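Local coordinates for protein 6-aminohexanoate-cyclic-dimer hydrolase (Arthrobacter sp., PDB 3A2Q) that hydrolyses one amide bond of the cyclic dimer of 6-aminohexanoate, a nylon-6 by-product, to give the linear dimer, at residues T314-I324 / S344-V354; N83-K91 / T129-T137. The protein carries 1 engineered substitution. All coordinates share one frame; numbering follows the deposited sequence.

How the contacts relate
Contact 2 closes along the chain before contact 1 opens, and their centres lie about 19 Å apart; the nearest atoms come to about 5 Å without touching. Contact 1 packs helices 308-331 and 342-352 beside the bound 6-aminohexanoic acid, C316 and I320 forming part of the pocket wall. Contact 2 joins the start of helix 88-93 to the loop between strand 113-118 and helix 152-159, with the S86 side chain about 8 Å from that of K72 and about 9 Å from that of S150, the probable charge-relay residues. Helix 308-331 connects the two regions: its residues N327 and I331 touch I87 and M90. Contact 2 lies farther off, its S86 side chain about 11 Å from the ligand.

Contact 1: T314-I324 / S344-V354; sequences TICDVAIAREI and SWEMVKRADQV
Both carboxylate oxygens of D317 are gripped side-on by R350, NE giving a 3.0 Å bond to OD2 and NH2 one to OD1. The pair pins a helix-helix crossing of the amidase fold, helix 314-324 against 344-352 at -111° with the axes 7.9 Å apart. OD2 lies near the guanidinium plane, but the two flat groups are turned 63° apart, and NE meets OD2 from above the carboxylate plane. On its other side R350 reaches back with NH1 to E346 OE2, 3.1 Å away, so one cation serves two acids; Q411 adds a weak bond to D317 OD1.

Beside this polar edge the helices come close over small residues: the CB atoms of A321 and A351 touch at 3.4 Å, a tight fit. T314 CG2 packs against both methyls of V354, and V318 CG2 meets V354 CG1. The bend of M347 at chi3 (-86°) turns CE tightly onto I320 CG2, 3.3 Å away, while SD lies near I320 CG1; I320 is itself a wall of the 6-aminohexanoic acid pocket, and M347 also touches N125, another pocket residue. At the far end I324 crosses V348 at about a right angle, CD1 against CG2 at 3.4 Å.

Contact 2: N83-K91 / T129-T137; sequences NTSSIKGMK and TEPEAWGAT
K91 lies over one face of the W134 indole, its CE 3.6 Å from the centroid of the six-membered ring and almost on the ring normal. NZ, 3.8 Å from the same centroid, makes a cation-pi contact and also donates to A133 O at 2.9 Å. The chain is fully extended from the backbone outward (chi1 -178°), which carries the amine from the first turn of helix 88-93 across the ring to the carbonyl of the loop.

At the edge of the indole, NE1 donates to T84 OG1, 3.0 Å away and near the ring plane, in a fairly straight bond (161°). The same hydroxyl oxygen also hydrogen-bonds with D73 OD2. S86 OG approaches CD1 obliquely at 3.5 Å, while its own hydrogen bond goes to T120 O. Its CB rests on P131 CB, and A133 CB sits against the S86 carbonyl. A water bridges the backbones here, donating to S86 O and accepting from A133 N.

This clasp ties the loop of 129-137 to the segment leading into helix 88-93, with W134 also touching I46 and I47 of strand 45-48. The indole is held by a lysine over its face and a threonine at its N-H, which should limit both its tilt and its rotation, and its pi cloud probably shares with A133 O in stabilising the ammonium charge.

Contact 1: T314-I324 / S344-V354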
ATOM      1  N   THR A 314       2.493 -18.264 -10.066  1.00 27.55           N
ATOM      2  CA  THR A 314       3.662 -18.791 -10.762  1.00 28.74           C
ATOM      3  C   THR A 314       4.672 -17.677 -11.022  1.00 29.91           C
ATOM      4  O   THR A 314       5.874 -17.860 -10.847  1.00 27.47           O
ATOM      5  CB  THR A 314       3.256 -19.448 -12.090  1.00 33.79           C
ATOM      6  OG1 THR A 314       2.405 -20.569 -11.813  1.00 31.41           O
ATOM      7  CG2 THR A 314       4.492 -19.915 -12.864  1.00 29.54           C
ATOM      8  N   ILE A 315       4.174 -16.512 -11.428  1.00 29.10           N
ATOM      9  CA  ILE A 315       5.049 -15.379 -11.680  1.00 27.53           C
ATOM     10  C   ILE A 315       5.696 -14.960 -10.365  1.00 25.69           C
ATOM     11  O   ILE A 315       6.882 -14.630 -10.324  1.00 29.28           O
ATOM     12  CB  ILE A 315       4.261 -14.200 -12.277  1.00 26.06           C
ATOM     13  CG1 ILE A 315       3.778 -14.570 -13.678  1.00 29.72           C
ATOM     14  CG2 ILE A 315       5.131 -12.949 -12.300  1.00 22.88           C
ATOM     15  CD1 ILE A 315       2.828 -13.563 -14.297  1.00 24.69           C
ATOM     16  N   CYS A 316       4.916 -14.992  -9.287  1.00 25.93           N
ATOM     17  CA  CYS A 316       5.424 -14.626  -7.971  1.00 26.14           C
ATOM     18  C   CYS A 316       6.531 -15.581  -7.507  1.00 27.88           C
ATOM     19  O   CYS A 316       7.490 -15.151  -6.866  1.00 26.55           O
ATOM     20  CB  CYS A 316       4.285 -14.598  -6.949  1.00 28.93           C
ATOM     21  SG  CYS A 316       3.231 -13.123  -7.067  1.00 33.20           S
ATOM     22  N   ASP A 317       6.403 -16.867  -7.831  1.00 27.93           N
ATOM     23  CA  ASP A 317       7.433 -17.831  -7.440  1.00 30.18           C
ATOM     24  C   ASP A 317       8.766 -17.417  -8.049  1.00 30.07           C
ATOM     25  O   ASP A 317       9.792 -17.409  -7.375  1.00 31.61           O
ATOM     26  CB  ASP A 317       7.091 -19.245  -7.921  1.00 29.26           C
ATOM     27  CG  ASP A 317       5.946 -19.869  -7.150  1.00 29.44           C
ATOM     28  OD1 ASP A 317       5.701 -19.448  -6.001  1.00 37.15           O
ATOM     29  OD2 ASP A 317       5.301 -20.792  -7.692  1.00 29.84           O
ATOM     30  N   VAL A 318       8.732 -17.078  -9.333  1.00 29.57           N
ATOM     31  CA  VAL A 318       9.924 -16.659 -10.065  1.00 32.88           C
ATOM     32  C   VAL A 318      10.488 -15.352  -9.525  1.00 32.01           C
ATOM     33  O   VAL A 318      11.702 -15.210  -9.373  1.00 32.45           O
ATOM     34  CB  VAL A 318       9.608 -16.508 -11.576  1.00 30.19           C
ATOM     35  CG1 VAL A 318      10.780 -15.848 -12.319  1.00 26.82           C
ATOM     36  CG2 VAL A 318       9.309 -17.873 -12.171  1.00 31.32           C
ATOM     37  N   ALA A 319       9.606 -14.404  -9.219  1.00 30.13           N
ATOM     38  CA  ALA A 319      10.029 -13.103  -8.705  1.00 29.10           C
ATOM     39  C   ALA A 319      10.749 -13.191  -7.362  1.00 29.66           C
ATOM     40  O   ALA A 319      11.789 -12.565  -7.172  1.00 29.99           O
ATOM     41  CB  ALA A 319       8.825 -12.168  -8.589  1.00 30.44           C
ATOM     42  N   ILE A 320      10.198 -13.954  -6.425  1.00 27.19           N
ATOM     43  CA  ILE A 320      10.835 -14.089  -5.121  1.00 29.52           C
ATOM     44  C   ILE A 320      12.154 -14.842  -5.271  1.00 28.61           C
ATOM     45  O   ILE A 320      13.162 -14.473  -4.674  1.00 32.10           O
ATOM     46  CB  ILE A 320       9.929 -14.838  -4.118  1.00 30.87           C
ATOM     47  CG1 ILE A 320       8.690 -13.990  -3.813  1.00 29.36           C
ATOM     48  CG2 ILE A 320      10.699 -15.111  -2.822  1.00 33.31           C
ATOM     49  CD1 ILE A 320       9.018 -12.645  -3.193  1.00 33.51           C
ATOM     50  N   ALA A 321      12.138 -15.892  -6.078  1.00 30.52           N
ATOM     51  CA  ALA A 321      13.333 -16.692  -6.313  1.00 32.95           C
ATOM     52  C   ALA A 321      14.471 -15.822  -6.831  1.00 34.09           C
ATOM     53  O   ALA A 321      15.602 -15.911  -6.355  1.00 33.63           O
ATOM     54  CB  ALA A 321      13.030 -17.796  -7.315  1.00 29.07           C
ATOM     55  N   ARG A 322      14.171 -14.975  -7.810  1.00 33.97           N
ATOM     56  CA  ARG A 322      15.190 -14.104  -8.381  1.00 32.11           C
ATOM     57  C   ARG A 322      15.546 -12.960  -7.442  1.00 28.90           C
ATOM     58  O   ARG A 322      16.643 -12.407  -7.514  1.00 29.79           O
ATOM     59  CB  ARG A 322      14.723 -13.558  -9.738  1.00 26.89           C
ATOM     60  CG  ARG A 322      14.556 -14.631 -10.806  1.00 31.62           C
ATOM     61  CD  ARG A 322      14.352 -14.024 -12.193  1.00 28.82           C
ATOM     62  NE  ARG A 322      15.511 -13.234 -12.602  1.00 28.68           N
ATOM     63  CZ  ARG A 322      15.482 -11.924 -12.827  1.00 35.18           C
ATOM     64  NH1 ARG A 322      14.350 -11.246 -12.689  1.00 30.64           N
ATOM     65  NH2 ARG A 322      16.588 -11.287 -13.183  1.00 35.93           N
ATOM     66  N   GLU A 323      14.622 -12.611  -6.553  1.00 30.42           N
ATOM     67  CA  GLU A 323      14.858 -11.538  -5.595  1.00 30.74           C
ATOM     68  C   GLU A 323      15.838 -12.031  -4.529  1.00 31.79           C
ATOM     69  O   GLU A 323      16.674 -11.275  -4.038  1.00 29.86           O
ATOM     70  CB  GLU A 323      13.544 -11.123  -4.944  1.00 35.91           C
ATOM     71  CG  GLU A 323      13.621  -9.823  -4.174  1.00 42.92           C
ATOM     72  CD  GLU A 323      14.084  -8.658  -5.034  1.00 41.80           C
ATOM     73  OE1 GLU A 323      13.973  -8.736  -6.278  1.00 43.89           O
ATOM     74  OE2 GLU A 323      14.552  -7.658  -4.458  1.00 44.04           O
ATOM     75  N   ILE A 324      15.719 -13.305  -4.175  1.00 32.66           N
ATOM     76  CA  ILE A 324      16.615 -13.909  -3.192  1.00 34.03           C
ATOM     77  C   ILE A 324      18.020 -13.858  -3.793  1.00 36.00           C
ATOM     78  O   ILE A 324      19.009 -13.597  -3.103  1.00 36.20           O
ATOM     79  CB  ILE A 324      16.230 -15.379  -2.928  1.00 35.21           C
ATOM     80  CG1 ILE A 324      14.903 -15.436  -2.168  1.00 30.59           C
ATOM     81  CG2 ILE A 324      17.346 -16.080  -2.151  1.00 34.96           C
ATOM     82  CD1 ILE A 324      14.380 -16.841  -1.948  1.00 37.62           C
ATOM     83  N   SER A 344       9.467 -18.557   1.760  1.00 35.10           N
ATOM     84  CA  SER A 344      10.224 -17.987   0.654  1.00 36.89           C
ATOM     85  C   SER A 344      11.102 -19.026  -0.036  1.00 37.49           C
ATOM     86  O   SER A 344      11.122 -19.114  -1.259  1.00 34.75           O
ATOM     87  CB  SER A 344      11.098 -16.833   1.148  1.00 36.60           C
ATOM     88  OG  SER A 344      10.309 -15.795   1.694  1.00 38.64           O
ATOM     89  N   TRP A 345      11.817 -19.822   0.752  1.00 37.80           N
ATOM     90  CA  TRP A 345      12.690 -20.831   0.175  1.00 37.14           C
ATOM     91  C   TRP A 345      11.928 -21.817  -0.700  1.00 37.12           C
ATOM     92  O   TRP A 345      12.432 -22.260  -1.731  1.00 36.30           O
ATOM     93  CB  TRP A 345      13.442 -21.586   1.272  1.00 39.99           C
ATOM     94  CG  TRP A 345      14.537 -22.421   0.709  1.00 44.13           C
ATOM     95  CD1 TRP A 345      14.549 -23.779   0.567  1.00 48.37           C
ATOM     96  CD2 TRP A 345      15.757 -21.945   0.131  1.00 48.45           C
ATOM     97  NE1 TRP A 345      15.701 -24.177  -0.067  1.00 50.22           N
ATOM     98  CE2 TRP A 345      16.460 -23.072  -0.347  1.00 51.08           C
ATOM     99  CE3 TRP A 345      16.323 -20.672  -0.032  1.00 47.30           C
ATOM    100  CZ2 TRP A 345      17.704 -22.965  -0.979  1.00 53.97           C
ATOM    101  CZ3 TRP A 345      17.560 -20.567  -0.661  1.00 51.83           C
ATOM    102  CH2 TRP A 345      18.237 -21.707  -1.126  1.00 53.53           C
ATOM    103  N   GLU A 346      10.708 -22.155  -0.299  1.00 38.44           N
ATOM    104  CA  GLU A 346       9.909 -23.097  -1.068  1.00 40.67           C
ATOM    105  C   GLU A 346       9.670 -22.605  -2.494  1.00 43.28           C
ATOM    106  O   GLU A 346       9.552 -23.405  -3.427  1.00 41.80           O
ATOM    107  CB  GLU A 346       8.575 -23.342  -0.366  1.00 45.09           C
ATOM    108  CG  GLU A 346       7.796 -24.513  -0.922  1.00 56.88           C
ATOM    109  CD  GLU A 346       6.643 -24.910  -0.026  1.00 64.27           C
ATOM    110  OE1 GLU A 346       6.892 -25.172   1.169  1.00 64.52           O
ATOM    111  OE2 GLU A 346       5.492 -24.960  -0.511  1.00 70.38           O
ATOM    112  N   MET A 347       9.608 -21.286  -2.662  1.00 43.64           N
ATOM    113  CA  MET A 347       9.382 -20.693  -3.978  1.00 44.52           C
ATOM    114  C   MET A 347      10.604 -20.839  -4.885  1.00 44.32           C
ATOM    115  O   MET A 347      10.485 -20.793  -6.111  1.00 47.08           O
ATOM    116  CB  MET A 347       9.008 -19.213  -3.831  1.00 44.07           C
ATOM    117  CG  MET A 347       7.715 -18.987  -3.066  1.00 45.42           C
ATOM    118  SD  MET A 347       7.297 -17.246  -2.889  1.00 51.08           S
ATOM    119  CE  MET A 347       8.193 -16.825  -1.445  1.00 54.70           C
ATOM    120  N   VAL A 348      11.775 -21.010  -4.281  1.00 43.71           N
ATOM    121  CA  VAL A 348      13.008 -21.180  -5.041  1.00 42.45           C
ATOM    122  C   VAL A 348      12.903 -22.471  -5.842  1.00 43.42           C
ATOM    123  O   VAL A 348      13.221 -22.510  -7.028  1.00 42.50           O
ATOM    124  CB  VAL A 348      14.240 -21.269  -4.109  1.00 40.44           C
ATOM    125  CG1 VAL A 348      15.506 -21.491  -4.930  1.00 44.81           C
ATOM    126  CG2 VAL A 348      14.366 -20.001  -3.291  1.00 37.40           C
ATOM    127  N   LYS A 349      12.441 -23.526  -5.179  1.00 43.90           N
ATOM    128  CA  LYS A 349      12.282 -24.824  -5.818  1.00 43.52           C
ATOM    129  C   LYS A 349      11.207 -24.740  -6.889  1.00 41.92           C
ATOM    130  O   LYS A 349      11.399 -25.208  -8.011  1.00 41.96           O
ATOM    131  CB  LYS A 349      11.895 -25.878  -4.775  1.00 50.08           C
ATOM    132  CG  LYS A 349      11.764 -27.290  -5.321  1.00 56.58           C
ATOM    133  CD  LYS A 349      11.452 -28.273  -4.201  1.00 60.47           C
ATOM    134  CE  LYS A 349      11.351 -29.695  -4.720  1.00 60.77           C
ATOM    135  NZ  LYS A 349      10.276 -29.823  -5.739  1.00 63.21           N
ATOM    136  N   ARG A 350      10.074 -24.136  -6.548  1.00 40.57           N
ATOM    137  CA  ARG A 350       8.990 -24.009  -7.511  1.00 38.54           C
ATOM    138  C   ARG A 350       9.435 -23.237  -8.749  1.00 36.17           C
ATOM    139  O   ARG A 350       9.080 -23.595  -9.871  1.00 38.15           O
ATOM    140  CB  ARG A 350       7.775 -23.321  -6.875  1.00 39.29           C
ATOM    141  CG  ARG A 350       7.063 -24.175  -5.830  1.00 38.48           C
ATOM    142  CD  ARG A 350       5.573 -23.871  -5.791  1.00 39.74           C
ATOM    143  NE  ARG A 350       5.269 -22.554  -5.240  1.00 41.98           N
ATOM    144  CZ  ARG A 350       5.211 -22.280  -3.941  1.00 45.11           C
ATOM    145  NH1 ARG A 350       5.436 -23.232  -3.049  1.00 48.43           N
ATOM    146  NH2 ARG A 350       4.912 -21.054  -3.533  1.00 45.47           N
ATOM    147  N   ALA A 351      10.222 -22.186  -8.549  1.00 36.24           N
ATOM    148  CA  ALA A 351      10.698 -21.384  -9.673  1.00 35.12           C
ATOM    149  C   ALA A 351      11.491 -22.254 -10.639  1.00 38.48           C
ATOM    150  O   ALA A 351      11.371 -22.119 -11.858  1.00 36.96           O
ATOM    151  CB  ALA A 351      11.564 -20.233  -9.170  1.00 32.28           C
ATOM    152  N   ASP A 352      12.293 -23.159 -10.089  1.00 40.34           N
ATOM    153  CA  ASP A 352      13.113 -24.041 -10.910  1.00 42.43           C
ATOM    154  C   ASP A 352      12.311 -24.931 -11.848  1.00 42.62           C
ATOM    155  O   ASP A 352      12.860 -25.482 -12.799  1.00 46.52           O
ATOM    156  CB  ASP A 352      14.015 -24.907 -10.027  1.00 42.74           C
ATOM    157  CG  ASP A 352      15.100 -24.101  -9.338  1.00 51.82           C
ATOM    158  OD1 ASP A 352      15.723 -23.255 -10.013  1.00 58.39           O
ATOM    159  OD2 ASP A 352      15.338 -24.315  -8.131  1.00 55.83           O
ATOM    160  N   GLN A 353      11.015 -25.070 -11.599  1.00 42.90           N
ATOM    161  CA  GLN A 353      10.190 -25.915 -12.457  1.00 42.82           C
ATOM    162  C   GLN A 353       9.349 -25.120 -13.456  1.00 40.99           C
ATOM    163  O   GLN A 353       8.571 -25.688 -14.223  1.00 42.23           O
ATOM    164  CB  GLN A 353       9.312 -26.821 -11.587  1.00 48.63           C
ATOM    165  CG  GLN A 353      10.142 -27.792 -10.749  1.00 59.08           C
ATOM    166  CD  GLN A 353       9.338 -28.510  -9.687  1.00 72.64           C
ATOM    167  OE1 GLN A 353       8.768 -27.882  -8.792  1.00 76.09           O
ATOM    168  NE2 GLN A 353       9.293 -29.836  -9.773  1.00 76.46           N
ATOM    169  N   VAL A 354       9.527 -23.804 -13.458  1.00 38.36           N
ATOM    170  CA  VAL A 354       8.800 -22.937 -14.379  1.00 36.03           C
ATOM    171  C   VAL A 354       9.628 -22.724 -15.643  1.00 33.94           C
ATOM    172  O   VAL A 354      10.783 -22.313 -15.563  1.00 33.75           O
ATOM    173  CB  VAL A 354       8.520 -21.559 -13.741  1.00 39.56           C
ATOM    174  CG1 VAL A 354       7.844 -20.645 -14.754  1.00 35.08           C
ATOM    175  CG2 VAL A 354       7.647 -21.727 -12.508  1.00 33.67           C
TER

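Contact 2: N83-K91 / T129-T137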
ATOM      1  N   ASN A  83      19.251  -1.685   4.569  1.00 36.91           N
ATOM      2  CA  ASN A  83      18.226  -2.219   3.675  1.00 37.04           C
ATOM      3  C   ASN A  83      18.135  -3.725   3.895  1.00 37.78           C
ATOM      4  O   ASN A  83      19.010  -4.471   3.459  1.00 41.01           O
ATOM      5  CB  ASN A  83      18.602  -1.933   2.219  1.00 39.07           C
ATOM      6  CG  ASN A  83      17.554  -2.418   1.238  1.00 40.22           C
ATOM      7  OD1 ASN A  83      17.881  -2.882   0.145  1.00 37.58           O
ATOM      8  ND2 ASN A  83      16.285  -2.305   1.618  1.00 38.69           N
ATOM      9  N   THR A  84      17.075  -4.175   4.560  1.00 37.05           N
ATOM     10  CA  THR A  84      16.919  -5.598   4.849  1.00 36.81           C
ATOM     11  C   THR A  84      15.845  -6.323   4.046  1.00 36.44           C
ATOM     12  O   THR A  84      15.984  -7.515   3.752  1.00 34.18           O
ATOM     13  CB  THR A  84      16.599  -5.825   6.344  1.00 39.47           C
ATOM     14  OG1 THR A  84      15.292  -5.313   6.633  1.00 39.57           O
ATOM     15  CG2 THR A  84      17.620  -5.114   7.228  1.00 33.76           C
ATOM     16  N   SER A  85      14.778  -5.610   3.690  1.00 36.35           N
ATOM     17  CA  SER A  85      13.671  -6.223   2.961  1.00 33.84           C
ATOM     18  C   SER A  85      13.137  -7.342   3.846  1.00 34.51           C
ATOM     19  O   SER A  85      12.492  -8.279   3.372  1.00 34.96           O
ATOM     20  CB  SER A  85      14.145  -6.803   1.628  1.00 39.36           C
ATOM     21  OG  SER A  85      14.499  -5.773   0.725  1.00 38.61           O
ATOM     22  N   SER A  86      13.426  -7.224   5.139  1.00 32.45           N
ATOM     23  CA  SER A  86      13.022  -8.199   6.145  1.00 34.79           C
ATOM     24  C   SER A  86      13.526  -9.612   5.889  1.00 33.16           C
ATOM     25  O   SER A  86      12.853 -10.598   6.198  1.00 33.48           O
ATOM     26  CB  SER A  86      11.504  -8.194   6.323  1.00 33.22           C
ATOM     27  OG  SER A  86      11.115  -7.044   7.056  1.00 31.99           O
ATOM     28  N   ILE A  87      14.721  -9.699   5.316  1.00 36.07           N
ATOM     29  CA  ILE A  87      15.354 -10.987   5.061  1.00 36.73           C
ATOM     30  C   ILE A  87      16.369 -11.164   6.192  1.00 38.47           C
ATOM     31  O   ILE A  87      17.238 -10.316   6.385  1.00 35.83           O
ATOM     32  CB  ILE A  87      16.098 -11.009   3.709  1.00 35.88           C
ATOM     33  CG1 ILE A  87      15.113 -10.740   2.568  1.00 37.74           C
ATOM     34  CG2 ILE A  87      16.767 -12.364   3.511  1.00 35.32           C
ATOM     35  CD1 ILE A  87      15.758 -10.676   1.190  1.00 32.48           C
ATOM     36  N   LYS A  88      16.239 -12.248   6.950  1.00 40.21           N
ATOM     37  CA  LYS A  88      17.145 -12.509   8.064  1.00 42.56           C
ATOM     38  C   LYS A  88      18.598 -12.388   7.611  1.00 40.59           C
ATOM     39  O   LYS A  88      19.367 -11.605   8.167  1.00 40.17           O
ATOM     40  CB  LYS A  88      16.883 -13.908   8.630  1.00 46.32           C
ATOM     41  CG  LYS A  88      17.695 -14.256   9.868  1.00 57.80           C
ATOM     42  CD  LYS A  88      17.306 -15.629  10.400  1.00 66.39           C
ATOM     43  CE  LYS A  88      18.117 -16.009  11.631  1.00 72.45           C
ATOM     44  NZ  LYS A  88      19.570 -16.126  11.328  1.00 75.48           N
ATOM     45  N   GLY A  89      18.958 -13.154   6.586  1.00 42.09           N
ATOM     46  CA  GLY A  89      20.316 -13.119   6.070  1.00 43.16           C
ATOM     47  C   GLY A  89      20.804 -11.734   5.686  1.00 43.69           C
ATOM     48  O   GLY A  89      22.005 -11.471   5.708  1.00 43.26           O
ATOM     49  N   MET A  90      19.883 -10.842   5.327  1.00 42.96           N
ATOM     50  CA  MET A  90      20.257  -9.484   4.941  1.00 41.10           C
ATOM     51  C   MET A  90      20.385  -8.558   6.143  1.00 42.04           C
ATOM     52  O   MET A  90      21.226  -7.664   6.157  1.00 41.19           O
ATOM     53  CB  MET A  90      19.237  -8.898   3.961  1.00 43.23           C
ATOM     54  CG  MET A  90      19.232  -9.551   2.589  1.00 40.06           C
ATOM     55  SD  MET A  90      20.825  -9.421   1.747  1.00 45.63           S
ATOM     56  CE  MET A  90      20.900  -7.673   1.459  1.00 37.78           C
ATOM     57  N   LYS A  91      19.547  -8.767   7.152  1.00 42.12           N
ATOM     58  CA  LYS A  91      19.592  -7.927   8.340  1.00 43.04           C
ATOM     59  C   LYS A  91      20.937  -8.086   9.049  1.00 45.51           C
ATOM     60  O   LYS A  91      21.535  -7.113   9.510  1.00 44.07           O
ATOM     61  CB  LYS A  91      18.458  -8.297   9.298  1.00 37.89           C
ATOM     62  CG  LYS A  91      18.423  -7.430  10.540  1.00 39.34           C
ATOM     63  CD  LYS A  91      17.317  -7.835  11.497  1.00 35.81           C
ATOM     64  CE  LYS A  91      17.316  -6.912  12.704  1.00 41.62           C
ATOM     65  NZ  LYS A  91      16.283  -7.280  13.701  1.00 48.67           N
ATOM     66  N   THR A 129       2.041  -8.280   8.660  1.00 25.26           N
ATOM     67  CA  THR A 129       3.415  -7.813   8.828  1.00 27.67           C
ATOM     68  C   THR A 129       4.019  -8.394  10.096  1.00 30.01           C
ATOM     69  O   THR A 129       4.094  -7.724  11.123  1.00 29.54           O
ATOM     70  CB  THR A 129       3.444  -6.266   8.878  1.00 29.12           C
ATOM     71  OG1 THR A 129       2.800  -5.747   7.708  1.00 29.42           O
ATOM     72  CG2 THR A 129       4.868  -5.742   8.920  1.00 27.86           C
ATOM     73  N   GLU A 130       4.442  -9.651  10.005  1.00 32.52           N
ATOM     74  CA  GLU A 130       5.028 -10.371  11.134  1.00 32.94           C
ATOM     75  C   GLU A 130       6.264 -11.152  10.674  1.00 33.63           C
ATOM     76  O   GLU A 130       6.308 -12.382  10.755  1.00 33.73           O
ATOM     77  CB  GLU A 130       3.979 -11.324  11.716  1.00 34.55           C
ATOM     78  CG  GLU A 130       2.732 -10.602  12.234  1.00 31.84           C
ATOM     79  CD  GLU A 130       1.546 -11.525  12.430  1.00 39.08           C
ATOM     80  OE1 GLU A 130       1.716 -12.596  13.049  1.00 39.12           O
ATOM     81  OE2 GLU A 130       0.437 -11.177  11.971  1.00 31.34           O
ATOM     82  N   PRO A 131       7.287 -10.435  10.186  1.00 32.68           N
ATOM     83  CA  PRO A 131       8.518 -11.071   9.712  1.00 32.23           C
ATOM     84  C   PRO A 131       9.317 -11.650  10.873  1.00 34.57           C
ATOM     85  O   PRO A 131       9.282 -11.115  11.980  1.00 33.33           O
ATOM     86  CB  PRO A 131       9.267  -9.919   9.058  1.00 26.58           C
ATOM     87  CG  PRO A 131       8.869  -8.752   9.905  1.00 28.18           C
ATOM     88  CD  PRO A 131       7.382  -8.969  10.082  1.00 28.45           C
ATOM     89  N   GLU A 132      10.039 -12.734  10.611  1.00 35.30           N
ATOM     90  CA  GLU A 132      10.874 -13.349  11.635  1.00 38.72           C
ATOM     91  C   GLU A 132      12.017 -12.394  11.975  1.00 39.63           C
ATOM     92  O   GLU A 132      12.441 -12.292  13.127  1.00 39.88           O
ATOM     93  CB  GLU A 132      11.457 -14.668  11.120  1.00 39.34           C
ATOM     94  CG  GLU A 132      10.467 -15.819  11.061  1.00 50.73           C
ATOM     95  CD  GLU A 132      11.033 -17.044  10.366  1.00 56.08           C
ATOM     96  OE1 GLU A 132      12.245 -17.316  10.521  1.00 59.42           O
ATOM     97  OE2 GLU A 132      10.262 -17.743   9.674  1.00 55.86           O
ATOM     98  N   ALA A 133      12.498 -11.682  10.960  1.00 40.42           N
ATOM     99  CA  ALA A 133      13.607 -10.750  11.115  1.00 38.87           C
ATOM    100  C   ALA A 133      13.391  -9.579  12.068  1.00 39.16           C
ATOM    101  O   ALA A 133      14.272  -9.270  12.868  1.00 40.78           O
ATOM    102  CB  ALA A 133      14.030 -10.223   9.746  1.00 41.02           C
ATOM    103  N   TRP A 134      12.237  -8.921  11.993  1.00 36.53           N
ATOM    104  CA  TRP A 134      11.978  -7.770  12.859  1.00 35.31           C
ATOM    105  C   TRP A 134      10.858  -7.933  13.879  1.00 33.79           C
ATOM    106  O   TRP A 134      10.667  -7.071  14.734  1.00 37.14           O
ATOM    107  CB  TRP A 134      11.677  -6.526  12.022  1.00 36.07           C
ATOM    108  CG  TRP A 134      12.817  -6.056  11.183  1.00 42.91           C
ATOM    109  CD1 TRP A 134      13.074  -6.386   9.884  1.00 41.55           C
ATOM    110  CD2 TRP A 134      13.856  -5.152  11.580  1.00 41.14           C
ATOM    111  NE1 TRP A 134      14.203  -5.740   9.446  1.00 39.99           N
ATOM    112  CE2 TRP A 134      14.704  -4.977  10.468  1.00 40.10           C
ATOM    113  CE3 TRP A 134      14.151  -4.473  12.770  1.00 44.37           C
ATOM    114  CZ2 TRP A 134      15.831  -4.148  10.506  1.00 41.31           C
ATOM    115  CZ3 TRP A 134      15.272  -3.650  12.811  1.00 43.42           C
ATOM    116  CH2 TRP A 134      16.097  -3.495  11.684  1.00 40.76           C
ATOM    117  N   GLY A 135      10.118  -9.028  13.796  1.00 35.66           N
ATOM    118  CA  GLY A 135       9.028  -9.222  14.730  1.00 35.18           C
ATOM    119  C   GLY A 135       7.759  -8.635  14.148  1.00 37.70           C
ATOM    120  O   GLY A 135       7.799  -7.926  13.145  1.00 34.77           O
ATOM    121  N   ALA A 136       6.630  -8.917  14.778  1.00 37.28           N
ATOM    122  CA  ALA A 136       5.351  -8.427  14.285  1.00 38.04           C
ATOM    123  C   ALA A 136       5.090  -6.949  14.527  1.00 35.78           C
ATOM    124  O   ALA A 136       5.520  -6.379  15.533  1.00 36.35           O
ATOM    125  CB  ALA A 136       4.219  -9.246  14.901  1.00 37.50           C
ATOM    126  N   THR A 137       4.398  -6.324  13.578  1.00 31.53           N
ATOM    127  CA  THR A 137       4.006  -4.934  13.733  1.00 30.10           C
ATOM    128  C   THR A 137       2.579  -5.094  14.242  1.00 29.66           C
ATOM    129  O   THR A 137       1.809  -5.881  13.689  1.00 26.86           O
ATOM    130  CB  THR A 137       3.986  -4.162  12.398  1.00 30.51           C
ATOM    131  OG1 THR A 137       5.324  -4.010  11.911  1.00 29.57           O
ATOM    132  CG2 THR A 137       3.365  -2.777  12.601  1.00 22.56           C
TER
HETATM  133  O   HOH W   1      12.084 -12.598   7.951  1.00 34.85           O